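Local coordinates for protein beta-1,4-galactanase (Humicola insolens, PDB 1HJQ) that hydrolyses the beta-1,4-galactosidic linkages of type I arabinogalactans, as a family 53 glycoside hydrolase of clan GH-A, at residues 20-25 with 314-319; 100-105 with 153-158; 219-224 with 258-263; 44-49 with 60-65; 133-138 with 176-181. One frame throughout, in Å; residues are numbered along the deposited sequence.

Contact 1 of 5, residues 20-25 with 314-319; sequences VRYKNV and TMFTPS
Tyr-22 and Phe-316 form the tight half of this contact, an edge-to-face pair in which the tyrosine presents its rim to one face of the phenylalanine. The ring centroids lie 5.2 Å apart with the planes at 72°, and Tyr-22 CD1 comes within 3.6 Å of Phe-316 CE2. Val-20 CG1 covers part of one face of the tyrosine, whose hydroxyl is tied to the backbone oxygen of Ala-299. Both rings are buried. Toward solvent the contact turns polar and looser. The Lys-23 chain bends at its second torsion (chi2 80°) and returns to its own segment, where NZ donates to Arg-21 O at 2.6 Å from well above that carbonyl plane. The same NZ makes a weak hydrogen bond of 3.0 Å to Ser-319 O, so one ammonium group serves two backbone oxygens. Backbone bonds from Lys-23 to Gly-320 and Ala-322 carry the pairing of the two loops onward. Leu-32 of helix 32-38 touches both aromatic rings, while helix 12-17 meets Tyr-22 through Glu-15.

Contact 2 of 5, residues 100-105 with 153-158; sequences SDINNL and IARLLH
Ile-102, Arg-155 and Leu-156 carry most of this contact between two outer helices of the TIM barrel, where the first turn of helix 102-123 leans on helix 150-165. Ile-102 divides its side chain between two neighbours. With CG1 anti to the backbone N (chi1 -165°), that branch points at helix 150-165: CG1 lies 3.8 Å from Arg-155 CG, and CD1 beyond it reaches Leu-156 CG at 4.0 Å. Leu-156 turns its CD2 methyl to Leu-105 CG at 3.9 Å, on the buried side, and also packs on Ala-106 and Leu-109 further along helix 102-123. At the outer margin Arg-155, bent at chi2, brings its guanidinium beside Ile-102 CG2 and Asn-103, whose OD1 lies at the guanidinium edge, 3.5 Å from Arg-155 NH2. Asp-101 is the N-cap of helix 102-123, right before Ile-102. Its OD1 receives Asn-104 ND2 through the syn lone pair at 2.8 Å, and its OD2 accepts Asn-104 N at 3.0 Å from above the carboxylate plane.

Contact 3 of 5, residues 219-224 with 258-263; sequences ASATLD and QFPADV
Asp-262 reaches across to the start of helix 223-237, where its OD2 accepts the backbone N-H of Leu-223 at 2.7 Å, on the syn side and 26° out of the carboxylate plane. The other oxygen, OD1, takes a hydrogen from a water at 2.7 Å, and that water gives its second hydrogen to Ala-221 O. With CG between the backbone N and the carbonyl carbon (chi1 53°), the Asp-262 carboxylate is turned toward the helix start. Beside this polar link, Pro-260 lies against the other loop: its CG is 4.1 Å from Ala-221 CB, and its CA-H points to Ala-219 O with CA 3.4 Å from the oxygen. A second water joins Ala-219 O to Ala-261 N. Further out, an inverse gamma turn centred on Ala-221 leads into the helix, and the N-cap Thr-222 caps the first turn with its side chain, OG1 being hydrogen-bonded to Ser-225 OG. Leu-223 approaches Val-263 only loosely and sits on Val-280 and Val-283 of helix 270-286, bringing together two outer helices of the barrel and the loop before the second.

Contact 4 of 5, residues 44-49 with 60-65; sequences VRQRVW and DYNIQL
In the beta-alpha-beta unit of strand 43-48, helix 59-71 and strand 75-80, Gln-46 and Asn-62 join the barrel strand to the helix that packs outside it, the two short segments running antiparallel at 166°. The amides slide past each other in opposite directions, their planes 32° apart. Extended beyond CG, the Gln-46 chain carries NE2 to the helix backbone, where it donates to Asn-62 O at 3.1 Å, on a lone pair and in the planes of both groups. The same NE2 makes a weaker bond to Asn-62 OD1 at 3.2 Å. Gln-46 OE1 is held by the indole N-H of Trp-9, so both ends of this buried amide have partners. Leu-65, a turn on, packs its CD1 methyl 3.9 Å from Gln-46 CD. Asn-62 answers from the helix side: its ND2, bonded also to Asn-58 O, rests 3.5 Å from Val-48 CG2 and donates to Arg-47 O at 3.1 Å, tilted 27° from the carbonyl plane.

Contact 5 of 5, residues 133-138 with 176-181; sequences GNEITQ and MVHLDN
Gly-133 comes first, its carbonyl facing the CB of His-178 as the chain leaves strand 129-132 and turns along strand 174-179. Asn-134 runs alongside the imidazole of His-178, with OD1 at the ring edge, 3.4 Å from CD2, and the amide plane 82° from the ring; its ND2 is held by Ala-87 O. Glu-135 lies along the same imidazole: its backbone N lies 3.2 Å above the plane of the His-178 ring, toward its rim, and its CG is 3.3 Å from His-178 NE2. With CG anti to the carbonyl carbon (chi1 -61°), the extended chain runs on to a carboxylate whose OE2 bonds Ser-212 OG. Ile-136 N donates to His-178 O at 2.9 Å, in the carbonyl plane, while Ile-136 CG1 and CD1 pack on Leu-179 CD1 and Val-177 CG1 respectively. Thr-137 brings OG1 to Asp-180 OD1, though the modelled separation is too short to trust. His-178 NE2 also bonds Glu-245, the likely nucleophile on strand 240-245. An Asn-Glu pair just past the end of the fourth strand, with Glu-135 as the probable proton donor, and a nucleophile at the end of the seventh are the hallmark of the clan GH-A active site.

From the N terminus, the chain first enters contact 1, whose partner segment comes near the end; it therefore encloses all the others and joins the loop after helix 12-17 to the one after the last barrel strand. Contact 4 closes a short loop within the second beta-alpha unit. Contacts 2 and 5 then cross, their segments alternating: contact 2 pairs helices 102-123 and 150-165, contact 5 the loop after strand 129-132 with strand 174-179. They touch where Leu-157 CD2 meets Ile-136 CD1 at 4.0 Å. Contact 3 follows in series, linking the loops that follow the sixth and seventh barrel strands. Inside the barrel, contacts 4 and 5 meet through Arg-45 NH2, 2.9 Å from Asn-134 OD1.

Contact 1 of 5, residues 20-25 with 314-319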
# COMPACT_ATOMS: atom_id res chain seq x y z
N VAL A 20 17.47 5.65 -15.00
CA VAL A 20 16.27 6.47 -15.22
C VAL A 20 16.38 7.88 -14.66
O VAL A 20 16.90 8.08 -13.57
CB VAL A 20 15.03 5.81 -14.60
CG1 VAL A 20 13.84 6.75 -14.72
CG2 VAL A 20 14.75 4.48 -15.28
N ARG A 21 15.86 8.85 -15.40
CA ARG A 21 15.85 10.24 -14.97
C ARG A 21 14.42 10.76 -15.05
O ARG A 21 13.76 10.62 -16.08
CB ARG A 21 16.75 11.09 -15.86
CG ARG A 21 18.21 10.72 -15.77
CD ARG A 21 18.80 11.08 -14.42
NE ARG A 21 20.20 11.44 -14.58
CZ ARG A 21 21.17 10.58 -14.84
NH1 ARG A 21 20.88 9.29 -14.95
NH2 ARG A 21 22.41 11.00 -15.02
N TYR A 22 13.95 11.36 -13.96
CA TYR A 22 12.59 11.88 -13.90
C TYR A 22 12.52 13.38 -14.08
O TYR A 22 13.43 14.12 -13.72
CB TYR A 22 11.96 11.50 -12.57
CG TYR A 22 11.77 10.01 -12.38
CD1 TYR A 22 10.81 9.31 -13.12
CD2 TYR A 22 12.57 9.30 -11.48
CE1 TYR A 22 10.65 7.93 -12.97
CE2 TYR A 22 12.42 7.91 -11.32
CZ TYR A 22 11.45 7.23 -12.07
OH TYR A 22 11.30 5.87 -11.92
N LYS A 23 11.41 13.84 -14.65
CA LYS A 23 11.18 15.26 -14.87
C LYS A 23 9.71 15.53 -14.60
O LYS A 23 8.89 14.62 -14.69
CB LYS A 23 11.49 15.64 -16.32
CG LYS A 23 12.84 15.17 -16.85
CD LYS A 23 12.81 13.71 -17.28
CE LYS A 23 14.18 13.27 -17.76
NZ LYS A 23 14.18 11.88 -18.26
N ASN A 24 9.37 16.77 -14.27
CA ASN A 24 7.97 17.10 -14.06
C ASN A 24 7.36 17.24 -15.45
O ASN A 24 8.00 16.89 -16.44
CB ASN A 24 7.81 18.39 -13.25
CG ASN A 24 8.64 19.55 -13.80
OD1 ASN A 24 8.88 19.65 -15.01
ND2 ASN A 24 9.07 20.43 -12.91
N VAL A 25 6.13 17.74 -15.54
CA VAL A 25 5.46 17.88 -16.84
C VAL A 25 6.20 18.79 -17.81
O VAL A 25 6.02 18.70 -19.02
CB VAL A 25 4.04 18.48 -16.73
CG1 VAL A 25 3.07 17.70 -17.62
CG2 VAL A 25 3.58 18.50 -15.31
N THR A 314 1.63 3.37 -15.66
CA THR A 314 2.45 4.44 -15.12
C THR A 314 1.90 5.83 -15.39
O THR A 314 1.13 6.04 -16.32
CB THR A 314 3.87 4.40 -15.69
OG1 THR A 314 3.82 4.68 -17.09
CG2 THR A 314 4.49 3.02 -15.48
N MET A 315 2.31 6.79 -14.57
CA MET A 315 1.88 8.16 -14.74
C MET A 315 3.09 8.95 -15.22
O MET A 315 3.24 10.15 -14.97
CB MET A 315 1.36 8.73 -13.42
CG MET A 315 0.18 7.94 -12.87
SD MET A 315 -0.53 8.67 -11.43
CE MET A 315 -1.46 9.96 -12.20
N PHE A 316 3.97 8.24 -15.91
CA PHE A 316 5.16 8.84 -16.47
C PHE A 316 5.39 8.40 -17.91
O PHE A 316 4.84 7.41 -18.39
CB PHE A 316 6.40 8.49 -15.65
CG PHE A 316 6.56 9.33 -14.42
CD1 PHE A 316 5.77 9.11 -13.30
CD2 PHE A 316 7.51 10.34 -14.39
CE1 PHE A 316 5.91 9.89 -12.16
CE2 PHE A 316 7.67 11.12 -13.26
CZ PHE A 316 6.87 10.90 -12.14
N THR A 317 6.22 9.18 -18.58
CA THR A 317 6.60 8.93 -19.95
C THR A 317 7.59 7.78 -19.92
O THR A 317 8.23 7.53 -18.90
CB THR A 317 7.26 10.21 -20.53
OG1 THR A 317 6.35 10.83 -21.44
CG2 THR A 317 8.56 9.91 -21.20
N PRO A 318 7.71 7.04 -21.03
CA PRO A 318 8.65 5.92 -21.09
C PRO A 318 10.08 6.40 -20.86
O PRO A 318 10.98 5.61 -20.59
CB PRO A 318 8.44 5.38 -22.49
CG PRO A 318 6.98 5.65 -22.73
CD PRO A 318 6.83 7.05 -22.21
N SER A 319 10.27 7.72 -20.97
CA SER A 319 11.58 8.32 -20.79
C SER A 319 11.70 8.90 -19.38
O SER A 319 12.77 9.38 -18.98
CB SER A 319 11.81 9.41 -21.82
OG SER A 319 11.22 10.63 -21.41

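Contact 2 of 5, residues 100-105 with 153-158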
# COMPACT_ATOMS: atom_id res chain seq x y z
N SER A 100 9.06 -22.08 13.41
CA SER A 100 8.00 -22.97 12.94
C SER A 100 6.87 -23.16 13.95
O SER A 100 5.97 -23.95 13.70
CB SER A 100 8.58 -24.34 12.62
OG SER A 100 9.86 -24.22 12.04
N ASP A 101 6.94 -22.51 15.10
CA ASP A 101 5.86 -22.64 16.08
C ASP A 101 5.30 -21.25 16.30
O ASP A 101 6.04 -20.26 16.30
CB ASP A 101 6.35 -23.26 17.40
CG ASP A 101 7.43 -22.45 18.07
OD1 ASP A 101 8.60 -22.53 17.64
OD2 ASP A 101 7.11 -21.72 19.02
N ILE A 102 3.99 -21.18 16.50
CA ILE A 102 3.29 -19.91 16.65
C ILE A 102 3.84 -18.96 17.69
O ILE A 102 3.83 -17.74 17.47
CB ILE A 102 1.79 -20.13 16.92
CG1 ILE A 102 1.03 -18.82 16.71
CG2 ILE A 102 1.57 -20.66 18.34
CD1 ILE A 102 1.18 -18.23 15.32
N ASN A 103 4.32 -19.48 18.81
CA ASN A 103 4.84 -18.59 19.84
C ASN A 103 6.15 -17.95 19.42
O ASN A 103 6.36 -16.75 19.63
CB ASN A 103 5.05 -19.35 21.15
CG ASN A 103 5.60 -18.46 22.24
OD1 ASN A 103 4.95 -17.50 22.66
ND2 ASN A 103 6.82 -18.76 22.69
N ASN A 104 7.05 -18.74 18.84
CA ASN A 104 8.33 -18.21 18.40
C ASN A 104 8.20 -17.35 17.15
O ASN A 104 8.85 -16.31 17.05
CB ASN A 104 9.32 -19.35 18.15
CG ASN A 104 9.99 -19.83 19.42
OD1 ASN A 104 10.43 -19.03 20.26
ND2 ASN A 104 10.07 -21.15 19.58
N LEU A 105 7.36 -17.76 16.21
CA LEU A 105 7.16 -16.99 14.99
C LEU A 105 6.63 -15.61 15.35
O LEU A 105 7.12 -14.59 14.86
CB LEU A 105 6.17 -17.69 14.06
CG LEU A 105 5.83 -16.91 12.78
CD1 LEU A 105 7.10 -16.66 11.98
CD2 LEU A 105 4.83 -17.69 11.95
N ILE A 153 -3.34 -16.13 13.12
CA ILE A 153 -3.32 -14.81 12.49
C ILE A 153 -3.47 -13.67 13.49
O ILE A 153 -2.62 -12.77 13.56
CB ILE A 153 -4.42 -14.69 11.41
CG1 ILE A 153 -4.17 -15.71 10.29
CG2 ILE A 153 -4.44 -13.29 10.83
CD1 ILE A 153 -5.28 -15.81 9.28
N ALA A 154 -4.55 -13.70 14.27
CA ALA A 154 -4.79 -12.64 15.25
C ALA A 154 -3.60 -12.58 16.19
O ALA A 154 -3.21 -11.52 16.68
CB ALA A 154 -6.07 -12.91 16.02
N ARG A 155 -3.05 -13.76 16.43
CA ARG A 155 -1.90 -13.95 17.30
C ARG A 155 -0.70 -13.22 16.68
O ARG A 155 -0.00 -12.44 17.33
CB ARG A 155 -1.65 -15.46 17.41
CG ARG A 155 -0.67 -15.89 18.44
CD ARG A 155 -1.13 -15.61 19.86
NE ARG A 155 0.02 -15.82 20.73
CZ ARG A 155 0.45 -17.01 21.11
NH1 ARG A 155 -0.18 -18.11 20.72
NH2 ARG A 155 1.57 -17.11 21.81
N LEU A 156 -0.48 -13.46 15.39
CA LEU A 156 0.63 -12.82 14.70
C LEU A 156 0.48 -11.31 14.61
O LEU A 156 1.43 -10.57 14.87
CB LEU A 156 0.79 -13.42 13.30
CG LEU A 156 1.42 -14.81 13.32
CD1 LEU A 156 1.44 -15.40 11.93
CD2 LEU A 156 2.83 -14.72 13.90
N LEU A 157 -0.70 -10.85 14.24
CA LEU A 157 -0.91 -9.42 14.10
C LEU A 157 -0.76 -8.69 15.43
O LEU A 157 -0.18 -7.61 15.48
CB LEU A 157 -2.28 -9.16 13.48
CG LEU A 157 -2.45 -9.83 12.11
CD1 LEU A 157 -3.86 -9.59 11.57
CD2 LEU A 157 -1.39 -9.31 11.15
N HIS A 158 -1.28 -9.27 16.50
CA HIS A 158 -1.16 -8.64 17.81
C HIS A 158 0.31 -8.35 18.11
O HIS A 158 0.67 -7.24 18.49
CB HIS A 158 -1.74 -9.53 18.90
CG HIS A 158 -1.55 -8.99 20.28
ND1 HIS A 158 -2.24 -7.88 20.75
CD2 HIS A 158 -0.69 -9.34 21.27
CE1 HIS A 158 -1.81 -7.58 21.96
NE2 HIS A 158 -0.87 -8.45 22.30

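Contact 3 of 5, residues 219-224 with 258-263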
# COMPACT_ATOMS: atom_id res chain seq x y z
N ALA A 219 -14.65 -7.32 -13.22
CA ALA A 219 -15.64 -6.29 -13.54
C ALA A 219 -16.45 -5.93 -12.30
O ALA A 219 -17.21 -4.97 -12.31
CB ALA A 219 -16.56 -6.78 -14.65
N SER A 220 -16.27 -6.70 -11.23
CA SER A 220 -17.00 -6.49 -9.98
C SER A 220 -16.50 -5.32 -9.15
O SER A 220 -17.19 -4.87 -8.24
CB SER A 220 -16.94 -7.76 -9.13
OG SER A 220 -17.51 -8.85 -9.82
N ALA A 221 -15.29 -4.84 -9.44
CA ALA A 221 -14.70 -3.73 -8.69
C ALA A 221 -15.35 -2.37 -9.00
O ALA A 221 -14.66 -1.42 -9.38
CB ALA A 221 -13.21 -3.67 -8.97
N THR A 222 -16.66 -2.28 -8.83
CA THR A 222 -17.37 -1.04 -9.09
C THR A 222 -17.12 -0.02 -7.99
O THR A 222 -16.91 -0.37 -6.83
CB THR A 222 -18.89 -1.28 -9.18
OG1 THR A 222 -19.37 -1.76 -7.92
CG2 THR A 222 -19.20 -2.32 -10.25
N LEU A 223 -17.14 1.26 -8.35
CA LEU A 223 -16.94 2.31 -7.38
C LEU A 223 -17.99 2.20 -6.28
O LEU A 223 -17.70 2.46 -5.11
CB LEU A 223 -17.04 3.68 -8.06
CG LEU A 223 -15.97 3.95 -9.13
CD1 LEU A 223 -16.34 5.21 -9.91
CD2 LEU A 223 -14.60 4.10 -8.46
N ASP A 224 -19.20 1.80 -6.65
CA ASP A 224 -20.30 1.65 -5.70
C ASP A 224 -20.00 0.58 -4.65
O ASP A 224 -20.23 0.80 -3.46
CB ASP A 224 -21.59 1.28 -6.43
CG ASP A 224 -22.37 2.49 -6.91
OD1 ASP A 224 -21.89 3.64 -6.74
OD2 ASP A 224 -23.47 2.30 -7.46
N GLN A 258 -12.94 -8.01 -18.18
CA GLN A 258 -13.76 -6.90 -18.60
C GLN A 258 -13.68 -5.88 -17.48
O GLN A 258 -13.68 -6.25 -16.30
CB GLN A 258 -15.19 -7.37 -18.81
CG GLN A 258 -16.16 -6.32 -19.28
CD GLN A 258 -17.35 -6.93 -20.01
OE1 GLN A 258 -18.40 -6.30 -20.16
NE2 GLN A 258 -17.17 -8.16 -20.48
N PHE A 259 -13.58 -4.61 -17.82
CA PHE A 259 -13.51 -3.57 -16.80
C PHE A 259 -14.89 -3.33 -16.19
O PHE A 259 -15.90 -3.66 -16.78
CB PHE A 259 -12.98 -2.28 -17.42
CG PHE A 259 -11.48 -2.20 -17.46
CD1 PHE A 259 -10.72 -3.26 -17.94
CD2 PHE A 259 -10.82 -1.05 -17.02
CE1 PHE A 259 -9.33 -3.19 -17.98
CE2 PHE A 259 -9.43 -0.97 -17.06
CZ PHE A 259 -8.68 -2.04 -17.54
N PRO A 260 -14.93 -2.76 -14.98
CA PRO A 260 -16.24 -2.50 -14.36
C PRO A 260 -17.09 -1.60 -15.27
O PRO A 260 -16.57 -0.68 -15.92
CB PRO A 260 -15.87 -1.82 -13.05
CG PRO A 260 -14.56 -2.49 -12.71
CD PRO A 260 -13.84 -2.49 -14.03
N ALA A 261 -18.39 -1.86 -15.32
CA ALA A 261 -19.31 -1.09 -16.16
C ALA A 261 -19.31 0.41 -15.88
O ALA A 261 -19.54 1.21 -16.79
CB ALA A 261 -20.72 -1.63 -16.02
N ASP A 262 -19.05 0.80 -14.64
CA ASP A 262 -19.04 2.21 -14.29
C ASP A 262 -17.86 3.01 -14.83
O ASP A 262 -17.89 4.24 -14.81
CB ASP A 262 -19.12 2.41 -12.78
CG ASP A 262 -18.06 1.63 -12.02
OD1 ASP A 262 -16.98 1.35 -12.58
OD2 ASP A 262 -18.30 1.30 -10.83
N VAL A 263 -16.82 2.32 -15.30
CA VAL A 263 -15.65 3.03 -15.82
C VAL A 263 -15.30 2.70 -17.27
O VAL A 263 -14.28 3.14 -17.78
CB VAL A 263 -14.39 2.77 -14.95
CG1 VAL A 263 -14.63 3.26 -13.53
CG2 VAL A 263 -14.04 1.29 -14.96
O HOH W 1 -19.20 -4.27 -13.81
O HOH W 2 -14.85 0.97 -11.02

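Contact 4 of 5, residues 44-49 with 60-65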
# COMPACT_ATOMS: atom_id res chain seq x y z
N VAL A 44 4.38 9.13 0.78
CA VAL A 44 4.83 8.03 -0.06
C VAL A 44 4.68 6.72 0.70
O VAL A 44 4.81 6.67 1.92
CB VAL A 44 6.30 8.21 -0.51
CG1 VAL A 44 6.41 9.38 -1.46
CG2 VAL A 44 7.20 8.44 0.70
N ARG A 45 4.38 5.66 -0.04
CA ARG A 45 4.23 4.32 0.52
C ARG A 45 5.48 3.55 0.11
O ARG A 45 5.88 3.60 -1.05
CB ARG A 45 2.97 3.67 -0.05
CG ARG A 45 2.68 2.25 0.41
CD ARG A 45 1.34 1.81 -0.17
NE ARG A 45 0.97 0.45 0.18
CZ ARG A 45 1.15 -0.61 -0.62
NH1 ARG A 45 1.71 -0.46 -1.81
NH2 ARG A 45 0.76 -1.80 -0.22
N GLN A 46 6.11 2.86 1.05
CA GLN A 46 7.31 2.10 0.74
C GLN A 46 7.20 0.66 1.24
O GLN A 46 6.85 0.42 2.40
CB GLN A 46 8.54 2.77 1.38
CG GLN A 46 8.79 4.23 0.93
CD GLN A 46 10.08 4.81 1.50
OE1 GLN A 46 10.44 5.95 1.23
NE2 GLN A 46 10.79 4.01 2.30
N ARG A 47 7.46 -0.30 0.37
CA ARG A 47 7.39 -1.70 0.76
C ARG A 47 8.69 -2.12 1.42
O ARG A 47 9.77 -1.71 1.01
CB ARG A 47 7.09 -2.57 -0.46
CG ARG A 47 8.00 -2.33 -1.66
CD ARG A 47 7.85 -3.44 -2.70
NE ARG A 47 8.55 -3.14 -3.94
CZ ARG A 47 8.10 -2.29 -4.86
NH1 ARG A 47 6.94 -1.67 -4.66
NH2 ARG A 47 8.79 -2.06 -5.96
N VAL A 48 8.58 -2.94 2.47
CA VAL A 48 9.75 -3.41 3.20
C VAL A 48 9.82 -4.93 3.26
O VAL A 48 8.90 -5.58 3.75
CB VAL A 48 9.74 -2.87 4.64
CG1 VAL A 48 11.04 -3.23 5.34
CG2 VAL A 48 9.53 -1.38 4.62
N TRP A 49 10.92 -5.48 2.75
CA TRP A 49 11.13 -6.93 2.76
C TRP A 49 12.21 -7.28 3.78
O TRP A 49 13.14 -6.49 4.01
CB TRP A 49 11.55 -7.42 1.37
CG TRP A 49 10.48 -7.25 0.32
CD1 TRP A 49 9.18 -6.87 0.53
CD2 TRP A 49 10.62 -7.46 -1.09
NE1 TRP A 49 8.50 -6.84 -0.67
CE2 TRP A 49 9.36 -7.20 -1.67
CE3 TRP A 49 11.68 -7.86 -1.91
CZ2 TRP A 49 9.14 -7.31 -3.05
CZ3 TRP A 49 11.46 -7.97 -3.28
CH2 TRP A 49 10.20 -7.70 -3.83
N ASP A 60 17.74 -0.91 5.23
CA ASP A 60 18.67 0.14 4.82
C ASP A 60 18.13 0.88 3.60
O ASP A 60 18.12 2.11 3.55
CB ASP A 60 20.04 -0.45 4.48
CG ASP A 60 20.64 -1.23 5.64
OD1 ASP A 60 20.63 -0.71 6.78
OD2 ASP A 60 21.14 -2.35 5.40
N TYR A 61 17.67 0.11 2.61
CA TYR A 61 17.12 0.65 1.38
C TYR A 61 15.96 1.59 1.68
O TYR A 61 15.87 2.67 1.09
CB TYR A 61 16.64 -0.50 0.48
CG TYR A 61 15.98 -0.05 -0.82
CD1 TYR A 61 14.70 0.49 -0.84
CD2 TYR A 61 16.67 -0.14 -2.03
CE1 TYR A 61 14.11 0.93 -2.02
CE2 TYR A 61 16.10 0.30 -3.22
CZ TYR A 61 14.82 0.84 -3.21
OH TYR A 61 14.26 1.29 -4.39
N ASN A 62 15.08 1.19 2.58
CA ASN A 62 13.92 2.02 2.90
C ASN A 62 14.27 3.24 3.73
O ASN A 62 13.53 4.22 3.73
CB ASN A 62 12.85 1.18 3.60
CG ASN A 62 12.05 0.35 2.62
OD1 ASN A 62 11.21 0.88 1.89
ND2 ASN A 62 12.31 -0.95 2.59
N ILE A 63 15.39 3.18 4.45
CA ILE A 63 15.80 4.32 5.25
C ILE A 63 16.33 5.44 4.36
O ILE A 63 16.11 6.61 4.63
CB ILE A 63 16.86 3.93 6.28
CG1 ILE A 63 16.18 3.15 7.40
CG2 ILE A 63 17.58 5.17 6.80
CD1 ILE A 63 17.06 2.88 8.58
N GLN A 64 17.03 5.07 3.28
CA GLN A 64 17.56 6.07 2.36
C GLN A 64 16.37 6.76 1.70
O GLN A 64 16.37 7.98 1.51
CB GLN A 64 18.43 5.41 1.30
CG GLN A 64 19.69 6.21 0.96
CD GLN A 64 20.57 5.52 -0.07
OE1 GLN A 64 20.94 4.35 0.10
NE2 GLN A 64 20.92 6.24 -1.14
N LEU A 65 15.34 5.98 1.37
CA LEU A 65 14.13 6.52 0.75
C LEU A 65 13.38 7.46 1.68
O LEU A 65 13.02 8.57 1.30
CB LEU A 65 13.20 5.40 0.32
CG LEU A 65 13.53 4.73 -1.01
CD1 LEU A 65 12.45 3.73 -1.38
CD2 LEU A 65 13.65 5.80 -2.06

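Contact 5 of 5, residues 133-138 with 176-181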
# COMPACT_ATOMS: atom_id res chain seq x y z
N GLY A 133 1.69 -6.07 7.24
CA GLY A 133 1.42 -7.08 6.23
C GLY A 133 1.01 -6.40 4.94
O GLY A 133 0.76 -5.19 4.93
N ASN A 134 0.95 -7.17 3.85
CA ASN A 134 0.55 -6.63 2.55
C ASN A 134 -0.50 -7.53 1.89
O ASN A 134 -0.19 -8.66 1.51
CB ASN A 134 1.75 -6.52 1.63
CG ASN A 134 1.42 -5.79 0.34
OD1 ASN A 134 1.29 -4.56 0.33
ND2 ASN A 134 1.26 -6.54 -0.75
N GLU A 135 -1.71 -7.01 1.74
CA GLU A 135 -2.80 -7.77 1.13
C GLU A 135 -2.86 -9.16 1.77
O GLU A 135 -2.84 -10.18 1.08
CB GLU A 135 -2.59 -7.93 -0.39
CG GLU A 135 -2.53 -6.62 -1.17
CD GLU A 135 -2.70 -6.82 -2.68
OE1 GLU A 135 -2.02 -7.69 -3.26
OE2 GLU A 135 -3.52 -6.10 -3.29
N ILE A 136 -2.93 -9.19 3.10
CA ILE A 136 -2.97 -10.44 3.84
C ILE A 136 -4.35 -11.11 3.90
O ILE A 136 -4.69 -11.76 4.88
CB ILE A 136 -2.45 -10.24 5.29
CG1 ILE A 136 -3.26 -9.16 6.01
CG2 ILE A 136 -0.97 -9.86 5.24
CD1 ILE A 136 -2.81 -8.88 7.46
N THR A 137 -5.13 -10.97 2.83
CA THR A 137 -6.47 -11.56 2.76
C THR A 137 -6.48 -13.06 3.05
O THR A 137 -7.42 -13.57 3.66
CB THR A 137 -7.09 -11.36 1.38
OG1 THR A 137 -6.92 -10.00 0.97
CG2 THR A 137 -8.56 -11.70 1.43
N GLN A 138 -5.46 -13.77 2.58
CA GLN A 138 -5.37 -15.21 2.83
C GLN A 138 -4.36 -15.43 3.95
O GLN A 138 -3.73 -16.49 4.04
CB GLN A 138 -4.93 -15.97 1.57
CG GLN A 138 -5.92 -15.92 0.41
CD GLN A 138 -7.36 -16.24 0.83
OE1 GLN A 138 -7.63 -17.28 1.44
NE2 GLN A 138 -8.29 -15.34 0.51
N MET A 176 -2.05 -0.15 10.43
CA MET A 176 -3.00 -0.55 9.41
C MET A 176 -2.97 -2.02 9.02
O MET A 176 -1.92 -2.65 9.00
CB MET A 176 -2.77 0.30 8.14
CG MET A 176 -3.58 -0.14 6.94
SD MET A 176 -2.94 0.50 5.39
CE MET A 176 -3.37 2.25 5.53
N VAL A 177 -4.15 -2.57 8.73
CA VAL A 177 -4.28 -3.95 8.27
C VAL A 177 -4.71 -3.78 6.82
O VAL A 177 -5.69 -3.10 6.52
CB VAL A 177 -5.35 -4.73 9.07
CG1 VAL A 177 -5.64 -6.06 8.38
CG2 VAL A 177 -4.85 -4.98 10.49
N HIS A 178 -3.94 -4.39 5.93
CA HIS A 178 -4.15 -4.28 4.49
C HIS A 178 -4.66 -5.55 3.83
O HIS A 178 -4.02 -6.60 3.90
CB HIS A 178 -2.84 -3.81 3.84
CG HIS A 178 -2.87 -3.76 2.35
ND1 HIS A 178 -4.04 -3.66 1.63
CD2 HIS A 178 -1.87 -3.76 1.44
CE1 HIS A 178 -3.76 -3.61 0.34
NE2 HIS A 178 -2.45 -3.67 0.20
N LEU A 179 -5.83 -5.44 3.20
CA LEU A 179 -6.46 -6.54 2.49
C LEU A 179 -6.69 -6.09 1.06
O LEU A 179 -6.82 -4.90 0.81
CB LEU A 179 -7.81 -6.87 3.13
CG LEU A 179 -7.93 -7.88 4.27
CD1 LEU A 179 -6.86 -7.66 5.30
CD2 LEU A 179 -9.31 -7.75 4.90
N ASP A 180 -6.73 -7.03 0.12
CA ASP A 180 -6.97 -6.68 -1.27
C ASP A 180 -8.48 -6.73 -1.51
O ASP A 180 -9.23 -6.99 -0.57
CB ASP A 180 -6.22 -7.66 -2.21
CG ASP A 180 -6.95 -8.99 -2.40
OD1 ASP A 180 -7.37 -9.62 -1.40
OD2 ASP A 180 -7.10 -9.41 -3.57
N ASN A 181 -8.92 -6.46 -2.73
CA ASN A 181 -10.34 -6.47 -3.08
C ASN A 181 -11.25 -5.69 -2.13
O ASN A 181 -12.27 -6.21 -1.68
CB ASN A 181 -10.85 -7.91 -3.17
CG ASN A 181 -10.26 -8.67 -4.33
OD1 ASN A 181 -9.94 -8.08 -5.37
ND2 ASN A 181 -10.12 -9.97 -4.18